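Local coordinates for uncharacterized protein BAD_0989 (Bifidobacterium adolescentis ATCC 15703, PDB 3CYM) that is uncharacterised but probably acts as a ribonuclease D-like 3'-5' exonuclease that binds nucleic acid, at residues R405-A408 / R409-E413; W419-S422 / L423-S427. All coordinates share one frame; numbering follows the deposited sequence.

Both contacts are local arrangements on successive helices of the C-terminal, HRDC-like region: contact 1 starts helix 407-414, and contact 2 lies within helix 418-433. Their centres are 10 Å apart, and the helices touch. Val407 CG1 approaches Ala425 O to 3.4 Å, Ala408 CA lies 3.8 Å from Ala425 CB, and Leu411 CD2 meets Val424 CG1 at 4.0 Å. Ala425 puts its methyl against the backbone of Ala408, so the helices pack closely. Neither contributes to the sodium site of Asp44, Glu46 and Asp172 in the exonuclease region. Each contact is centred about 28 Å from the chain centre. A glycerol, probably from the crystallisation liquor, lies about 3 Å from the Gln420 side chain of contact 2.

Contact 1: R405-A408 / R409-E413; sequences RDVA and RFLSE
Arg405 lays its guanidinium over one face of the Phe410 ring, the two planes 26° apart. Phe410 CE1 sits above the middle of the guanidinium, 3.5 Å from Arg405 CZ, while Arg405 NH2 is 3.5 Å from Phe410 CZ. The resulting cation-pi contact is off-centre, with Arg405 CZ 4.0 Å from the ring centroid. Two features bring the groups together: the arginine chain bends at chi2 (-67°) and again at chi3, and Phe410 holds CG anti to the backbone N (chi1 -173°). Arg405 NE also donates to Leu396 O, which fixes the flat group against helix 390-397, the same helix that Phe410 packs on. With an alanine here, this ring face would probably lose its flat cationic cover, and Leu396 O that donor. Between the stacked partners helix 407-414 begins, with Asp406 as its N-cap. An aspartate suits the position because its short side chain can reach forward to an N-H of the first turn: Asp406 OD2 accepts a weak capping bond from Arg409 N at 3.3 Å. Asp406 OD1 faces Arg409 NE at 3.4 Å, but well out of the guanidinium plane, so this salt bridge rests on charge alone. Asp406 O takes the nearly straight bond from Phe410 N (2.8 Å). One residue on, Val407 CG1 and Leu411 CD2 lie side by side at 3.8 Å, two branched apolar chains on a buried side of the helix.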
loop_
_atom_site.group_PDB
_atom_site.type_symbol
_atom_site.label_atom_id
_atom_site.label_comp_id
_atom_site.label_asym_id
_atom_site.label_seq_id
_atom_site.Cartn_x
_atom_site.Cartn_y
_atom_site.Cartn_z
ATOM N N ARG A 405 -6.954 23.339 24.192
ATOM C CA ARG A 405 -6.565 21.973 23.845
ATOM C C ARG A 405 -5.703 21.368 24.943
ATOM O O ARG A 405 -4.798 22.026 25.473
ATOM C CB ARG A 405 -5.763 21.939 22.541
ATOM C CG ARG A 405 -6.507 22.324 21.286
ATOM C CD ARG A 405 -7.576 21.321 20.930
ATOM N NE ARG A 405 -7.651 21.145 19.482
ATOM C CZ ARG A 405 -8.731 20.752 18.818
ATOM N NH1 ARG A 405 -9.863 20.489 19.462
ATOM N NH2 ARG A 405 -8.672 20.615 17.502
ATOM N N ASP A 406 -5.991 20.122 25.295
ATOM C CA ASP A 406 -5.025 19.324 26.029
ATOM C C ASP A 406 -4.192 18.697 24.925
ATOM O O ASP A 406 -4.593 17.693 24.346
ATOM C CB ASP A 406 -5.712 18.256 26.892
ATOM C CG ASP A 406 -4.734 17.488 27.800
ATOM O OD1 ASP A 406 -5.213 16.954 28.824
ATOM O OD2 ASP A 406 -3.512 17.389 27.507
ATOM N N VAL A 407 -3.046 19.313 24.640
ATOM C CA VAL A 407 -2.207 18.956 23.485
ATOM C C VAL A 407 -1.753 17.499 23.551
ATOM O O VAL A 407 -1.980 16.738 22.610
ATOM C CB VAL A 407 -0.990 19.912 23.330
ATOM C CG1 VAL A 407 -0.064 19.462 22.209
ATOM C CG2 VAL A 407 -1.453 21.335 23.072
ATOM N N ALA A 408 -1.147 17.116 24.676
ATOM C CA ALA A 408 -0.675 15.752 24.882
ATOM C C ALA A 408 -1.780 14.701 24.721
ATOM O O ALA A 408 -1.552 13.672 24.084
ATOM C CB ALA A 408 0.010 15.622 26.237
ATOM N N ARG A 409 -2.966 14.975 25.272
ATOM C CA ARG A 409 -4.108 14.056 25.172
ATOM C C ARG A 409 -4.723 14.018 23.769
ATOM O O ARG A 409 -4.974 12.932 23.238
ATOM C CB ARG A 409 -5.173 14.365 26.241
ATOM C CG ARG A 409 -6.440 13.489 26.174
ATOM C CD ARG A 409 -7.446 13.809 27.286
ATOM N NE ARG A 409 -7.744 15.240 27.388
ATOM C CZ ARG A 409 -8.717 15.767 28.131
ATOM N NH1 ARG A 409 -9.521 14.989 28.848
ATOM N NH2 ARG A 409 -8.893 17.082 28.153
ATOM N N PHE A 410 -4.952 15.196 23.176
ATOM C CA PHE A 410 -5.509 15.305 21.821
ATOM C C PHE A 410 -4.661 14.554 20.811
ATOM O O PHE A 410 -5.197 13.851 19.959
ATOM C CB PHE A 410 -5.642 16.771 21.374
ATOM C CG PHE A 410 -6.368 16.949 20.056
ATOM C CD1 PHE A 410 -7.749 17.129 20.030
ATOM C CD2 PHE A 410 -5.675 16.940 18.844
ATOM C CE1 PHE A 410 -8.425 17.285 18.823
ATOM C CE2 PHE A 410 -6.345 17.092 17.636
ATOM C CZ PHE A 410 -7.719 17.273 17.623
ATOM N N LEU A 411 -3.343 14.722 20.911
ATOM C CA LEU A 411 -2.395 14.094 19.989
ATOM C C LEU A 411 -2.383 12.588 20.131
ATOM O O LEU A 411 -2.291 11.867 19.137
ATOM C CB LEU A 411 -0.991 14.660 20.204
ATOM C CG LEU A 411 -0.432 15.699 19.227
ATOM C CD1 LEU A 411 -1.474 16.627 18.611
ATOM C CD2 LEU A 411 0.662 16.468 19.938
ATOM N N SER A 412 -2.488 12.128 21.374
ATOM C CA SER A 412 -2.576 10.709 21.702
ATOM C C SER A 412 -3.858 10.099 21.121
ATOM O O SER A 412 -3.803 9.094 20.403
ATOM C CB SER A 412 -2.518 10.527 23.222
ATOM O OG SER A 412 -1.706 9.427 23.574
ATOM N N GLU A 413 -4.998 10.734 21.398
ATOM C CA GLU A 413 -6.301 10.320 20.850
ATOM C C GLU A 413 -6.381 10.358 19.311
ATOM O O GLU A 413 -7.224 9.682 18.717
ATOM C CB GLU A 413 -7.441 11.131 21.491
ATOM C CG GLU A 413 -7.957 10.526 22.808
ATOM C CD GLU A 413 -8.725 11.509 23.693
ATOM O OE1 GLU A 413 -8.991 11.159 24.866
ATOM O OE2 GLU A 413 -9.059 12.625 23.232
#

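Contact 2: W419-S422 / L423-S427; sequences WQVS and LVAES
Leu423 sends CD2 to the edge of the Trp419 ring, near its plane, where it lies 4.3 Å from CZ3. Its CG lies beside the carbonyl carbon (chi1 -170°), which carries the isobutyl group back along the helix to the indole one turn earlier. A branched, apolar chain suits this place, since the benzo edge offers only C-H groups. The Trp419 ring has its polar atom elsewhere, NE1 donating to Glu199, and Gln420 CG covers one face. Leu423 N bonds to Trp419 O at 3.0 Å, from above the carbonyl plane. Val421 and Ala425 form the next pair, CG1 to CB at 4.1 Å, small groups beside the 2.9 Å bond from Ala425 N to Val421 O. Beyond Ala425 the helix kinks: water 1 gives a hydrogen bond to Ser422 O (2.8 Å) and accepts one from Glu426 N (3.2 Å), standing in for the direct backbone bond of a regular turn. Three helices meet this segment. Val421, Val424 and Ala425 face helix 407-414, Leu423 and Val424 rest on Ile376 of helix 360-380, and Trp419 stacks on Trp195 of helix 193-207, tying the C-terminal region to that helix.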
loop_
_atom_site.group_PDB
_atom_site.type_symbol
_atom_site.label_atom_id
_atom_site.label_comp_id
_atom_site.label_asym_id
_atom_site.label_seq_id
_atom_site.Cartn_x
_atom_site.Cartn_y
_atom_site.Cartn_z
ATOM N N TRP A 419 6.135 8.168 22.261
ATOM C CA TRP A 419 7.408 8.867 22.051
ATOM C C TRP A 419 7.234 10.194 21.308
ATOM O O TRP A 419 7.968 11.146 21.564
ATOM C CB TRP A 419 8.447 7.984 21.348
ATOM C CG TRP A 419 8.187 7.689 19.884
ATOM C CD1 TRP A 419 7.493 6.629 19.375
ATOM C CD2 TRP A 419 8.640 8.448 18.752
ATOM N NE1 TRP A 419 7.473 6.682 18.002
ATOM C CE2 TRP A 419 8.180 7.782 17.590
ATOM C CE3 TRP A 419 9.392 9.623 18.604
ATOM C CZ2 TRP A 419 8.429 8.262 16.295
ATOM C CZ3 TRP A 419 9.649 10.094 17.316
ATOM C CH2 TRP A 419 9.166 9.416 16.181
ATOM N N GLN A 420 6.250 10.241 20.410
ATOM C CA GLN A 420 5.980 11.424 19.609
ATOM C C GLN A 420 5.375 12.497 20.484
ATOM O O GLN A 420 5.798 13.637 20.427
ATOM C CB GLN A 420 5.057 11.099 18.440
ATOM C CG GLN A 420 5.600 10.027 17.534
ATOM C CD GLN A 420 4.766 9.806 16.317
ATOM O OE1 GLN A 420 3.548 9.658 16.398
ATOM N NE2 GLN A 420 5.413 9.786 15.165
ATOM N N VAL A 421 4.417 12.099 21.317
ATOM C CA VAL A 421 3.779 12.963 22.318
ATOM C C VAL A 421 4.778 13.507 23.354
ATOM O O VAL A 421 4.804 14.702 23.623
ATOM C CB VAL A 421 2.603 12.222 23.015
ATOM C CG1 VAL A 421 1.994 13.064 24.121
ATOM C CG2 VAL A 421 1.538 11.854 21.999
ATOM N N SER A 422 5.605 12.631 23.915
ATOM C CA SER A 422 6.648 13.034 24.857
ATOM C C SER A 422 7.688 13.993 24.278
ATOM O O SER A 422 8.173 14.872 24.978
ATOM C CB SER A 422 7.351 11.802 25.406
ATOM O OG SER A 422 6.440 11.009 26.143
ATOM N N LEU A 423 8.020 13.816 23.001
ATOM C CA LEU A 423 8.977 14.679 22.314
ATOM C C LEU A 423 8.375 16.025 21.918
ATOM O O LEU A 423 9.055 17.043 21.924
ATOM C CB LEU A 423 9.528 13.970 21.075
ATOM C CG LEU A 423 10.712 14.574 20.321
ATOM C CD1 LEU A 423 11.960 14.678 21.204
ATOM C CD2 LEU A 423 10.991 13.768 19.068
ATOM N N VAL A 424 7.090 16.035 21.603
ATOM C CA VAL A 424 6.521 17.151 20.861
ATOM C C VAL A 424 5.556 18.029 21.666
ATOM O O VAL A 424 5.610 19.251 21.557
ATOM C CB VAL A 424 5.925 16.624 19.497
ATOM C CG1 VAL A 424 4.548 17.179 19.158
ATOM C CG2 VAL A 424 6.928 16.799 18.362
ATOM N N ALA A 425 4.713 17.405 22.486
ATOM C CA ALA A 425 3.491 18.044 22.993
ATOM C C ALA A 425 3.674 19.337 23.785
ATOM O O ALA A 425 2.898 20.277 23.616
ATOM C CB ALA A 425 2.673 17.053 23.783
ATOM N N GLU A 426 4.709 19.395 24.618
ATOM C CA GLU A 426 4.952 20.578 25.451
ATOM C C GLU A 426 5.385 21.772 24.612
ATOM O O GLU A 426 4.890 22.891 24.814
ATOM C CB GLU A 426 5.989 20.298 26.548
ATOM C CG GLU A 426 6.010 21.370 27.635
ATOM C CD GLU A 426 7.088 21.167 28.680
ATOM O OE1 GLU A 426 7.323 22.086 29.486
ATOM O OE2 GLU A 426 7.709 20.094 28.698
ATOM N N SER A 427 6.299 21.528 23.674
ATOM C CA SER A 427 6.770 22.584 22.784
ATOM C C SER A 427 5.643 23.072 21.880
ATOM O O SER A 427 5.587 24.246 21.552
ATOM C CB SER A 427 7.971 22.119 21.959
ATOM O OG SER A 427 9.156 22.141 22.735
HETATM O O HOH W 1 6.221 16.778 25.719
#